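Local structure of iron-containing alcohol dehydrogenase (Ralstonia eutropha, 3JZD) at residues A[49-54]-A[63-68]; A[177-182]-A[198-203]; A[281-286]-A[292-297]. The protein probably catalyses the NAD(P)H-dependent reduction of maleylacetate to 3-oxoadipate and belongs to the iron-containing alcohol dehydrogenase family. All coordinates share one frame; numbering follows the deposited sequence.

Contact 1. Residues A[49-54]-A[63-68]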
ATOM      1  N   ALA A  49     -19.456  26.009  -8.452  1.00 19.89           N
ATOM      2  CA  ALA A  49     -20.645  25.158  -8.553  1.00 21.55           C
ATOM      3  C   ALA A  49     -20.465  23.839  -7.777  1.00 20.78           C
ATOM      4  O   ALA A  49     -21.351  23.428  -7.019  1.00 20.52           O
ATOM      5  CB  ALA A  49     -20.987  24.869 -10.019  1.00 20.51           C
ATOM      6  N   GLU A  50     -19.322  23.192  -7.970  1.00 20.96           N
ATOM      7  CA  GLU A  50     -19.032  21.924  -7.276  1.00 21.43           C
ATOM      8  C   GLU A  50     -18.935  22.192  -5.796  1.00 17.81           C
ATOM      9  O   GLU A  50     -19.510  21.472  -4.998  1.00 17.21           O
ATOM     10  CB  GLU A  50     -17.702  21.308  -7.727  1.00 24.69           C
ATOM     11  CG  GLU A  50     -17.636  20.851  -9.157  1.00 31.66           C
ATOM     12  CD  GLU A  50     -17.058  21.903 -10.135  1.00 34.54           C
ATOM     13  OE1 GLU A  50     -17.675  22.996 -10.301  1.00 27.40           O
ATOM     14  OE2 GLU A  50     -16.008  21.571 -10.777  1.00 32.53           O
ATOM     15  N   ALA A  51     -18.210  23.244  -5.436  1.00 16.71           N
ATOM     16  CA  ALA A  51     -18.067  23.643  -4.027  1.00 17.65           C
ATOM     17  C   ALA A  51     -19.426  23.855  -3.355  1.00 17.50           C
ATOM     18  O   ALA A  51     -19.626  23.443  -2.216  1.00 17.38           O
ATOM     19  CB  ALA A  51     -17.214  24.872  -3.913  1.00 17.39           C
ATOM     20  N   GLU A  52     -20.371  24.488  -4.059  1.00 18.70           N
ATOM     21  CA  GLU A  52     -21.708  24.732  -3.496  1.00 17.73           C
ATOM     22  C   GLU A  52     -22.473  23.461  -3.257  1.00 16.14           C
ATOM     23  O   GLU A  52     -23.179  23.355  -2.265  1.00 16.39           O
ATOM     24  CB  GLU A  52     -22.554  25.669  -4.363  1.00 19.95           C
ATOM     25  CG  GLU A  52     -22.159  27.122  -4.227  1.00 32.27           C
ATOM     26  CD  GLU A  52     -22.361  27.696  -2.817  1.00 42.45           C
ATOM     27  OE1 GLU A  52     -23.153  27.123  -2.028  1.00 49.51           O
ATOM     28  OE2 GLU A  52     -21.735  28.750  -2.518  1.00 48.45           O
ATOM     29  N   ARG A  53     -22.367  22.506  -4.177  1.00 16.99           N
ATOM     30  CA  ARG A  53     -22.992  21.201  -3.965  1.00 20.07           C
ATOM     31  C   ARG A  53     -22.403  20.524  -2.729  1.00 17.48           C
ATOM     32  O   ARG A  53     -23.144  19.948  -1.950  1.00 17.72           O
ATOM     33  CB  ARG A  53     -22.884  20.339  -5.231  1.00 21.48           C
ATOM     34  CG  ARG A  53     -23.940  20.806  -6.277  1.00 33.45           C
ATOM     35  CD  ARG A  53     -23.805  20.109  -7.619  1.00 46.17           C
ATOM     36  NE  ARG A  53     -24.014  18.651  -7.559  1.00 53.48           N
ATOM     37  CZ  ARG A  53     -25.023  17.961  -8.099  1.00 52.42           C
ATOM     38  NH1 ARG A  53     -26.009  18.540  -8.791  1.00 52.25           N
ATOM     39  NH2 ARG A  53     -25.017  16.644  -7.964  1.00 53.57           N
ATOM     40  N   ILE A  54     -21.078  20.574  -2.571  1.00 16.57           N
ATOM     41  CA  ILE A  54     -20.437  20.057  -1.350  1.00 17.21           C
ATOM     42  C   ILE A  54     -20.979  20.820  -0.123  1.00 17.03           C
ATOM     43  O   ILE A  54     -21.441  20.201   0.846  1.00 15.35           O
ATOM     44  CB  ILE A  54     -18.902  20.160  -1.418  1.00 16.64           C
ATOM     45  CG1 ILE A  54     -18.400  19.253  -2.532  1.00 19.87           C
ATOM     46  CG2 ILE A  54     -18.201  19.781  -0.078  1.00 13.30           C
ATOM     47  CD1 ILE A  54     -18.868  17.841  -2.398  1.00 14.14           C
ATOM     48  N   ALA A  63     -19.191  25.654   6.944  1.00 21.25           N
ATOM     49  CA  ALA A  63     -18.697  26.941   7.432  1.00 21.96           C
ATOM     50  C   ALA A  63     -18.700  27.922   6.261  1.00 22.39           C
ATOM     51  O   ALA A  63     -18.241  29.029   6.397  1.00 23.25           O
ATOM     52  CB  ALA A  63     -17.252  26.798   7.979  1.00 17.96           C
ATOM     53  N   GLY A  64     -19.228  27.522   5.114  1.00 22.80           N
ATOM     54  CA  GLY A  64     -19.245  28.376   3.925  1.00 23.31           C
ATOM     55  C   GLY A  64     -18.233  27.940   2.879  1.00 22.81           C
ATOM     56  O   GLY A  64     -17.539  26.940   3.047  1.00 23.61           O
ATOM     57  N   VAL A  65     -18.147  28.712   1.801  1.00 21.87           N
ATOM     58  CA  VAL A  65     -17.263  28.425   0.693  1.00 21.88           C
ATOM     59  C   VAL A  65     -16.295  29.570   0.494  1.00 22.25           C
ATOM     60  O   VAL A  65     -16.695  30.716   0.431  1.00 23.75           O
ATOM     61  CB  VAL A  65     -18.034  28.224  -0.627  1.00 21.24           C
ATOM     62  CG1 VAL A  65     -17.069  28.086  -1.813  1.00 16.35           C
ATOM     63  CG2 VAL A  65     -18.948  27.033  -0.531  1.00 19.21           C
ATOM     64  N   TYR A  66     -15.019  29.248   0.452  1.00 22.75           N
ATOM     65  CA  TYR A  66     -13.988  30.203   0.181  1.00 22.26           C
ATOM     66  C   TYR A  66     -13.502  29.813  -1.194  1.00 22.53           C
ATOM     67  O   TYR A  66     -12.805  28.800  -1.352  1.00 19.58           O
ATOM     68  CB  TYR A  66     -12.845  30.099   1.168  1.00 22.57           C
ATOM     69  CG  TYR A  66     -11.746  31.076   0.823  1.00 21.67           C
ATOM     70  CD1 TYR A  66     -10.696  30.711   0.010  1.00 24.17           C
ATOM     71  CD2 TYR A  66     -11.800  32.384   1.278  1.00 25.53           C
ATOM     72  CE1 TYR A  66      -9.704  31.613  -0.317  1.00 29.16           C
ATOM     73  CE2 TYR A  66     -10.810  33.284   0.977  1.00 24.28           C
ATOM     74  CZ  TYR A  66      -9.776  32.900   0.193  1.00 22.65           C
ATOM     75  OH  TYR A  66      -8.807  33.791  -0.105  1.00 29.60           O
ATOM     76  N   ALA A  67     -13.857  30.635  -2.170  1.00 23.57           N
ATOM     77  CA  ALA A  67     -13.585  30.370  -3.581  1.00 25.23           C
ATOM     78  C   ALA A  67     -12.422  31.144  -4.151  1.00 26.29           C
ATOM     79  O   ALA A  67     -12.480  31.569  -5.295  1.00 29.62           O
ATOM     80  CB  ALA A  67     -14.822  30.667  -4.392  1.00 24.19           C
ATOM     81  N   GLY A  68     -11.338  31.270  -3.414  1.00 26.97           N
ATOM     82  CA  GLY A  68     -10.175  31.959  -3.935  1.00 27.65           C
ATOM     83  C   GLY A  68      -8.920  31.122  -4.081  1.00 29.85           C
ATOM     84  O   GLY A  68      -7.823  31.663  -4.031  1.00 32.50           O
TER
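Ala51 meets Val65 from a helical turn that includes the backbone bond of Ile54 N to Glu50 O, 3.0 Å. Ala51 CB points toward the strand and lies 3.8 Å from Val65 CG1. The CA atoms of the two segments are nearest at this pair. Val65 uses its two methyls separately. CG1 sits opposite its backbone N (chi1 173°) and takes the alanine, while CG2 takes the side of Glu52. There Glu52 OE2 comes within 3.8 Å of Val65 CG2, a plain van der Waals contact. Val65 CG2 also faces the helix backbone at Ala51 O, 4.0 Å away. The glutamate chain bends at chi2 (-63°), which folds the carboxylate over the valine although the CB of Glu52 does not point at the strand. Glu52 is exposed, so this side of the contact borders solvent, whereas Ala51 is buried. The pairing belongs to the beta-alpha-beta unit of strand 39-42, helix 48-58 and strand 62-66, in the Rossmann-like nucleotide-binding part of the enzyme. Strand 62-66 is an edge strand of the parallel sheet within this chain, next to 39-42. Val41 and Cys43 touch both Ala51 and Val65 and so continue the apolar layer beneath the helix. Tyr66 points away from this helix and packs on helix 75-88, where its OH bonds Asp80. Glu50 OE2 bonds the side-chain amide NE2 of Gln47, an NAD-binding residue.

Contact 2. Residues A[177-182]-A[198-203]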
ATOM      1  N   ALA A 177       4.230  10.724 -14.616  1.00 13.28           N
ATOM      2  CA  ALA A 177       5.587  11.197 -14.296  1.00 14.73           C
ATOM      3  C   ALA A 177       5.990  10.810 -12.903  1.00 14.40           C
ATOM      4  O   ALA A 177       7.143  10.435 -12.697  1.00 12.87           O
ATOM      5  CB  ALA A 177       5.727  12.770 -14.421  1.00 12.26           C
ATOM      6  N   HIS A 178       5.073  10.960 -11.935  1.00 15.99           N
ATOM      7  CA  HIS A 178       5.405  10.625 -10.524  1.00 16.73           C
ATOM      8  C   HIS A 178       5.828   9.153 -10.428  1.00 16.96           C
ATOM      9  O   HIS A 178       6.843   8.798  -9.818  1.00 17.55           O
ATOM     10  CB  HIS A 178       4.215  10.793  -9.561  1.00 17.72           C
ATOM     11  CG  HIS A 178       3.523  12.125  -9.608  1.00 14.49           C
ATOM     12  ND1 HIS A 178       4.170  13.314  -9.873  1.00 17.23           N
ATOM     13  CD2 HIS A 178       2.237  12.453  -9.336  1.00 17.07           C
ATOM     14  CE1 HIS A 178       3.304  14.312  -9.801  1.00 20.93           C
ATOM     15  NE2 HIS A 178       2.122  13.816  -9.477  1.00 15.65           N
ATOM     16  N   ALA A 179       5.024   8.302 -11.037  1.00 16.04           N
ATOM     17  CA  ALA A 179       5.289   6.881 -11.053  1.00 15.27           C
ATOM     18  C   ALA A 179       6.578   6.537 -11.826  1.00 15.59           C
ATOM     19  O   ALA A 179       7.385   5.695 -11.391  1.00 14.90           O
ATOM     20  CB  ALA A 179       4.060   6.101 -11.664  1.00 12.13           C
ATOM     21  N   ALA A 180       6.765   7.154 -12.987  1.00 15.51           N
ATOM     22  CA  ALA A 180       7.946   6.858 -13.827  1.00 15.74           C
ATOM     23  C   ALA A 180       9.255   7.067 -13.058  1.00 14.16           C
ATOM     24  O   ALA A 180      10.119   6.200 -13.047  1.00 12.75           O
ATOM     25  CB  ALA A 180       7.911   7.690 -15.182  1.00 15.28           C
ATOM     26  N   GLU A 181       9.374   8.208 -12.382  1.00 15.22           N
ATOM     27  CA  GLU A 181      10.561   8.525 -11.572  1.00 14.78           C
ATOM     28  C   GLU A 181      10.618   7.760 -10.276  1.00 13.66           C
ATOM     29  O   GLU A 181      11.706   7.458  -9.761  1.00 15.68           O
ATOM     30  CB  GLU A 181      10.697  10.057 -11.287  1.00 16.23           C
ATOM     31  CG  GLU A 181      10.906  10.882 -12.516  1.00 17.67           C
ATOM     32  CD  GLU A 181      11.804  12.073 -12.274  1.00 18.35           C
ATOM     33  OE1 GLU A 181      11.446  12.983 -11.452  1.00 15.08           O
ATOM     34  OE2 GLU A 181      12.865  12.076 -12.947  1.00 12.90           O
ATOM     35  N   GLY A 182       9.457   7.430  -9.726  1.00 14.00           N
ATOM     36  CA  GLY A 182       9.394   6.583  -8.552  1.00 13.76           C
ATOM     37  C   GLY A 182      10.096   5.247  -8.811  1.00 14.64           C
ATOM     38  O   GLY A 182      10.777   4.703  -7.947  1.00 13.06           O
ATOM     39  N   GLU A 198       1.431  -0.252 -11.753  1.00 20.41           N
ATOM     40  CA  GLU A 198      -0.035  -0.350 -11.852  1.00 19.94           C
ATOM     41  C   GLU A 198      -0.695   1.026 -12.160  1.00 18.58           C
ATOM     42  O   GLU A 198      -1.672   1.146 -12.941  1.00 17.40           O
ATOM     43  CB  GLU A 198      -0.582  -0.899 -10.527  1.00 20.65           C
ATOM     44  CG  GLU A 198      -2.060  -0.900 -10.389  1.00 19.41           C
ATOM     45  CD  GLU A 198      -2.727  -1.998 -11.192  1.00 27.90           C
ATOM     46  OE1 GLU A 198      -2.075  -2.583 -12.092  1.00 30.28           O
ATOM     47  OE2 GLU A 198      -3.911  -2.283 -10.875  1.00 38.05           O
ATOM     48  N   GLY A 199      -0.194   2.047 -11.516  1.00 17.34           N
ATOM     49  CA  GLY A 199      -0.683   3.408 -11.794  1.00 18.63           C
ATOM     50  C   GLY A 199      -0.455   3.796 -13.260  1.00 17.69           C
ATOM     51  O   GLY A 199      -1.359   4.332 -13.927  1.00 16.31           O
ATOM     52  N   ILE A 200       0.736   3.489 -13.779  1.00 16.01           N
ATOM     53  CA  ILE A 200       1.029   3.828 -15.149  1.00 17.17           C
ATOM     54  C   ILE A 200       0.081   3.043 -16.055  1.00 17.38           C
ATOM     55  O   ILE A 200      -0.457   3.586 -17.004  1.00 15.01           O
ATOM     56  CB  ILE A 200       2.545   3.617 -15.536  1.00 17.81           C
ATOM     57  CG1 ILE A 200       3.449   4.524 -14.665  1.00 18.20           C
ATOM     58  CG2 ILE A 200       2.780   3.943 -17.021  1.00 16.70           C
ATOM     59  CD1 ILE A 200       4.977   4.360 -14.892  1.00 13.94           C
ATOM     60  N   ARG A 201      -0.151   1.776 -15.731  1.00 18.18           N
ATOM     61  CA  ARG A 201      -0.966   0.923 -16.561  1.00 18.61           C
ATOM     62  C   ARG A 201      -2.392   1.442 -16.616  1.00 18.72           C
ATOM     63  O   ARG A 201      -2.999   1.485 -17.679  1.00 18.00           O
ATOM     64  CB  ARG A 201      -0.969  -0.493 -16.006  1.00 20.67           C
ATOM     65  CG  ARG A 201      -1.034  -1.574 -17.003  1.00 27.33           C
ATOM     66  CD  ARG A 201      -1.189  -2.987 -16.368  1.00 37.02           C
ATOM     67  NE  ARG A 201      -0.656  -3.136 -14.992  1.00 42.96           N
ATOM     68  CZ  ARG A 201       0.633  -3.297 -14.633  1.00 44.49           C
ATOM     69  NH1 ARG A 201       1.638  -3.296 -15.551  1.00 40.78           N
ATOM     70  NH2 ARG A 201       0.914  -3.417 -13.317  1.00 25.44           N
ATOM     71  N   ALA A 202      -2.917   1.836 -15.459  1.00 17.19           N
ATOM     72  CA  ALA A 202      -4.281   2.338 -15.360  1.00 15.78           C
ATOM     73  C   ALA A 202      -4.474   3.621 -16.202  1.00 15.93           C
ATOM     74  O   ALA A 202      -5.439   3.758 -16.945  1.00 15.72           O
ATOM     75  CB  ALA A 202      -4.667   2.571 -13.894  1.00 13.46           C
ATOM     76  N   LEU A 203      -3.563   4.554 -16.063  1.00 16.57           N
ATOM     77  CA  LEU A 203      -3.632   5.814 -16.829  1.00 18.06           C
ATOM     78  C   LEU A 203      -3.377   5.624 -18.315  1.00 18.80           C
ATOM     79  O   LEU A 203      -4.053   6.184 -19.151  1.00 18.07           O
ATOM     80  CB  LEU A 203      -2.677   6.839 -16.238  1.00 18.06           C
ATOM     81  CG  LEU A 203      -3.182   7.380 -14.883  1.00 21.11           C
ATOM     82  CD1 LEU A 203      -2.047   7.775 -13.943  1.00 11.09           C
ATOM     83  CD2 LEU A 203      -4.197   8.507 -15.082  1.00 17.91           C
TER
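Ala179 and Ile200 join helices 165-182 and 190-212, which run antiparallel as a helical hairpin in the all-helical C-terminal part of the iron-containing alcohol dehydrogenase fold. The contact between them is apolar. Ala179 CB points at the second helix and presses on Ile200 CG1 at 3.4 Å, tighter than usual van der Waals contact. The same methyl lies 3.8 Å from Ile200 CD1. The isoleucine chain is extended (chi2 177°), so CD1 reaches past Ala179 to the next residue. It touches the backbone at Ala180 N, 3.8 Å away, and approaches Ala180 CB more loosely, at 4.4 Å. All three residues are buried. Cys230 of helix 217-236 also packs on Ala179, and Ile283 of helix 277-287 packs on both Ala180 and Ile200.

Polar bonds lie away from the apolar pair. On helix 165-182, His178 bonds His243 and the carbonyl of Ala124, and Glu181 also bonds His243. On helix 190-212, Glu198 and Arg201 form a salt bridge one turn apart. Glu198 also bonds Tyr225 through OE2 and packs on Leu194 of the second subunit. The other carboxylate oxygen of Glu198, OE1, takes two N-H groups of Arg201. Arg201 NE meets Glu198 OE1 at 3.3 Å, nearly along the C-O axis and close to the guanidinium plane, and Arg201 NH2 adds a weak bond to the same oxygen.

Contact 3. Residues A[281-286]-A[292-297]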
ATOM      1  N   ALA A 281      12.159  -0.580 -18.813  1.00 16.30           N
ATOM      2  CA  ALA A 281      11.433  -1.790 -19.181  1.00 16.09           C
ATOM      3  C   ALA A 281      10.069  -1.937 -18.452  1.00 16.39           C
ATOM      4  O   ALA A 281       9.115  -2.452 -19.015  1.00 16.87           O
ATOM      5  CB  ALA A 281      12.315  -3.060 -18.996  1.00 15.99           C
ATOM      6  N   ARG A 282       9.987  -1.517 -17.199  1.00 16.79           N
ATOM      7  CA  ARG A 282       8.731  -1.543 -16.467  1.00 16.67           C
ATOM      8  C   ARG A 282       7.798  -0.460 -16.978  1.00 16.15           C
ATOM      9  O   ARG A 282       6.609  -0.693 -17.109  1.00 14.76           O
ATOM     10  CB  ARG A 282       8.933  -1.426 -14.951  1.00 17.52           C
ATOM     11  CG  ARG A 282       9.687  -2.634 -14.389  1.00 23.43           C
ATOM     12  CD  ARG A 282       9.882  -2.631 -12.913  1.00 26.20           C
ATOM     13  NE  ARG A 282       8.617  -2.821 -12.188  1.00 38.56           N
ATOM     14  CZ  ARG A 282       8.539  -3.042 -10.878  1.00 34.81           C
ATOM     15  NH1 ARG A 282       9.659  -3.082 -10.154  1.00 32.48           N
ATOM     16  NH2 ARG A 282       7.351  -3.235 -10.297  1.00 37.61           N
ATOM     17  N   ILE A 283       8.317   0.715 -17.304  1.00 14.02           N
ATOM     18  CA  ILE A 283       7.448   1.732 -17.846  1.00 14.24           C
ATOM     19  C   ILE A 283       6.900   1.289 -19.212  1.00 14.30           C
ATOM     20  O   ILE A 283       5.735   1.519 -19.522  1.00 16.69           O
ATOM     21  CB  ILE A 283       8.162   3.046 -17.965  1.00 16.45           C
ATOM     22  CG1 ILE A 283       8.479   3.597 -16.551  1.00 15.90           C
ATOM     23  CG2 ILE A 283       7.330   4.007 -18.814  1.00 12.12           C
ATOM     24  CD1 ILE A 283       9.482   4.776 -16.590  1.00 14.94           C
ATOM     25  N   ARG A 284       7.742   0.649 -20.015  1.00 15.18           N
ATOM     26  CA  ARG A 284       7.360   0.165 -21.349  1.00 16.55           C
ATOM     27  C   ARG A 284       6.273  -0.889 -21.275  1.00 18.00           C
ATOM     28  O   ARG A 284       5.282  -0.812 -22.011  1.00 19.40           O
ATOM     29  CB  ARG A 284       8.570  -0.377 -22.085  1.00 17.67           C
ATOM     30  CG  ARG A 284       9.504   0.755 -22.494  1.00 18.16           C
ATOM     31  CD  ARG A 284      10.881   0.289 -22.985  1.00 19.76           C
ATOM     32  NE  ARG A 284      10.779  -0.790 -23.958  1.00 20.16           N
ATOM     33  CZ  ARG A 284      11.438  -1.949 -23.908  1.00 24.04           C
ATOM     34  NH1 ARG A 284      12.342  -2.210 -22.959  1.00 19.82           N
ATOM     35  NH2 ARG A 284      11.198  -2.849 -24.843  1.00 20.81           N
ATOM     36  N   ARG A 285       6.448  -1.839 -20.355  1.00 17.99           N
ATOM     37  CA  ARG A 285       5.463  -2.894 -20.132  1.00 18.71           C
ATOM     38  C   ARG A 285       4.139  -2.280 -19.714  1.00 17.75           C
ATOM     39  O   ARG A 285       3.099  -2.681 -20.207  1.00 16.83           O
ATOM     40  CB  ARG A 285       5.950  -3.855 -19.051  1.00 20.26           C
ATOM     41  CG  ARG A 285       5.052  -5.050 -18.819  1.00 29.25           C
ATOM     42  CD  ARG A 285       5.701  -6.094 -17.906  1.00 32.16           C
ATOM     43  NE  ARG A 285       6.011  -5.557 -16.579  1.00 41.18           N
ATOM     44  CZ  ARG A 285       6.701  -6.203 -15.632  1.00 46.60           C
ATOM     45  NH1 ARG A 285       7.169  -7.432 -15.849  1.00 52.96           N
ATOM     46  NH2 ARG A 285       6.941  -5.621 -14.456  1.00 40.07           N
ATOM     47  N   ALA A 286       4.167  -1.307 -18.807  1.00 15.73           N
ATOM     48  CA  ALA A 286       2.929  -0.721 -18.316  1.00 16.16           C
ATOM     49  C   ALA A 286       2.215   0.174 -19.371  1.00 16.99           C
ATOM     50  O   ALA A 286       1.006   0.389 -19.301  1.00 18.45           O
ATOM     51  CB  ALA A 286       3.205   0.052 -17.012  1.00 14.51           C
ATOM     52  N   GLN A 292       9.152  -0.322 -28.470  1.00 22.25           N
ATOM     53  CA  GLN A 292       9.404   1.115 -28.430  1.00 19.42           C
ATOM     54  C   GLN A 292      10.020   1.542 -27.111  1.00 17.74           C
ATOM     55  O   GLN A 292       9.828   0.897 -26.071  1.00 16.87           O
ATOM     56  CB  GLN A 292       8.092   1.871 -28.569  1.00 20.70           C
ATOM     57  CG  GLN A 292       7.371   1.697 -29.917  1.00 24.50           C
ATOM     58  CD  GLN A 292       6.076   2.485 -29.960  1.00 27.43           C
ATOM     59  OE1 GLN A 292       5.642   3.081 -28.946  1.00 30.77           O
ATOM     60  NE2 GLN A 292       5.427   2.470 -31.113  1.00 26.52           N
ATOM     61  N   SER A 293      10.712   2.668 -27.135  1.00 16.40           N
ATOM     62  CA  SER A 293      11.216   3.269 -25.915  1.00 17.96           C
ATOM     63  C   SER A 293      10.063   3.797 -25.038  1.00 18.11           C
ATOM     64  O   SER A 293       8.984   4.048 -25.513  1.00 19.35           O
ATOM     65  CB  SER A 293      12.190   4.413 -26.233  1.00 18.17           C
ATOM     66  OG  SER A 293      11.565   5.444 -26.973  1.00 18.72           O
ATOM     67  N   ALA A 294      10.329   3.938 -23.742  1.00 17.55           N
ATOM     68  CA  ALA A 294       9.396   4.520 -22.794  1.00 16.78           C
ATOM     69  C   ALA A 294       9.133   5.954 -23.274  1.00 17.03           C
ATOM     70  O   ALA A 294       7.967   6.380 -23.458  1.00 15.80           O
ATOM     71  CB  ALA A 294      10.002   4.516 -21.389  1.00 15.48           C
ATOM     72  N   ALA A 295      10.229   6.666 -23.542  1.00 16.40           N
ATOM     73  CA  ALA A 295      10.159   8.026 -24.040  1.00 15.42           C
ATOM     74  C   ALA A 295       9.219   8.193 -25.255  1.00 16.37           C
ATOM     75  O   ALA A 295       8.315   9.027 -25.256  1.00 15.95           O
ATOM     76  CB  ALA A 295      11.551   8.524 -24.406  1.00 13.17           C
ATOM     77  N   ALA A 296       9.457   7.433 -26.315  1.00 15.56           N
ATOM     78  CA  ALA A 296       8.651   7.591 -27.522  1.00 14.97           C
ATOM     79  C   ALA A 296       7.192   7.266 -27.274  1.00 15.74           C
ATOM     80  O   ALA A 296       6.293   7.917 -27.844  1.00 16.05           O
ATOM     81  CB  ALA A 296       9.204   6.734 -28.676  1.00 14.06           C
ATOM     82  N   THR A 297       6.961   6.247 -26.442  1.00 16.69           N
ATOM     83  CA  THR A 297       5.623   5.780 -26.152  1.00 15.40           C
ATOM     84  C   THR A 297       4.815   6.840 -25.407  1.00 15.23           C
ATOM     85  O   THR A 297       3.663   7.073 -25.744  1.00 14.72           O
ATOM     86  CB  THR A 297       5.641   4.386 -25.431  1.00 16.49           C
ATOM     87  OG1 THR A 297       6.343   3.448 -26.243  1.00 14.07           O
ATOM     88  CG2 THR A 297       4.237   3.848 -25.192  1.00 12.10           C
TER
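Gln292 meets Arg284 through its backbone carbonyl. Arg284 NE donates to Gln292 O at 2.9 Å. The bond is bent, with an N-H...O angle of 135°, and the acceptor lies at the guanidinium edge, somewhat out of its plane. The donor in turn is tilted from the plane of the carbonyl. Arg284 CD also packs on the carbonyl, 3.3 Å from Gln292 O. The arginine chain runs out from the helix and then bends at chi3 (48°), which turns NE onto the carbonyl. The guanidinium also bonds Gly290 O through NH2, so one side chain grips two carbonyls of the connection between the helices. A bound PEG, probably from the crystallisation liquor, lies beside the Gln292 side chain.

Ser293 comes next and is the N-cap of helix 294-304. Its OG accepts from Ala296 N at 3.0 Å with an N-H...O angle of 158°. The same hydroxyl bonds O of Asp358, the last residue of the chain, so the terminal carboxylate is tied to this helix start. The contact joins the C-terminal turns of helix 277-287 to the capped start of helix 294-304, across a short connection in the helical C-terminal part of the protein.

Ala294 opens the helix and brings the apolar contact. Its CB sits 3.7 Å from Ile283 CG2 and 4.0 Å from Arg284 CG. Arg284 CG also covers Ala294 N, at 3.5 Å, so the aliphatic part of the arginine packs over the first turn. Further along, Thr297 N bonds Ser293 O at 3.1 Å, within the first helical turn.

Contacts 2 and 3 pack directly on each other within the helical C-terminal part, with centres 11 Å apart. Ala180 CB meets Ile283 CD1 at 3.6 Å, and Ile200 CG2 meets Ala286 CB at 3.9 Å. Ile283, a residue of contact 3, thus also packs on contact 2. Contact 1 lies in the nucleotide-binding part, on the opposite side of the chain's centre. Its centre is about 31 Å from that of contact 2 and about 41 Å from that of contact 3. The side chain of Ala51 in contact 1 is about 10 Å from the bound NAD. The side chain of Ala179 in contact 2 is about 13 Å from the bound NAD. Contact 3 lies away from the annotated sites.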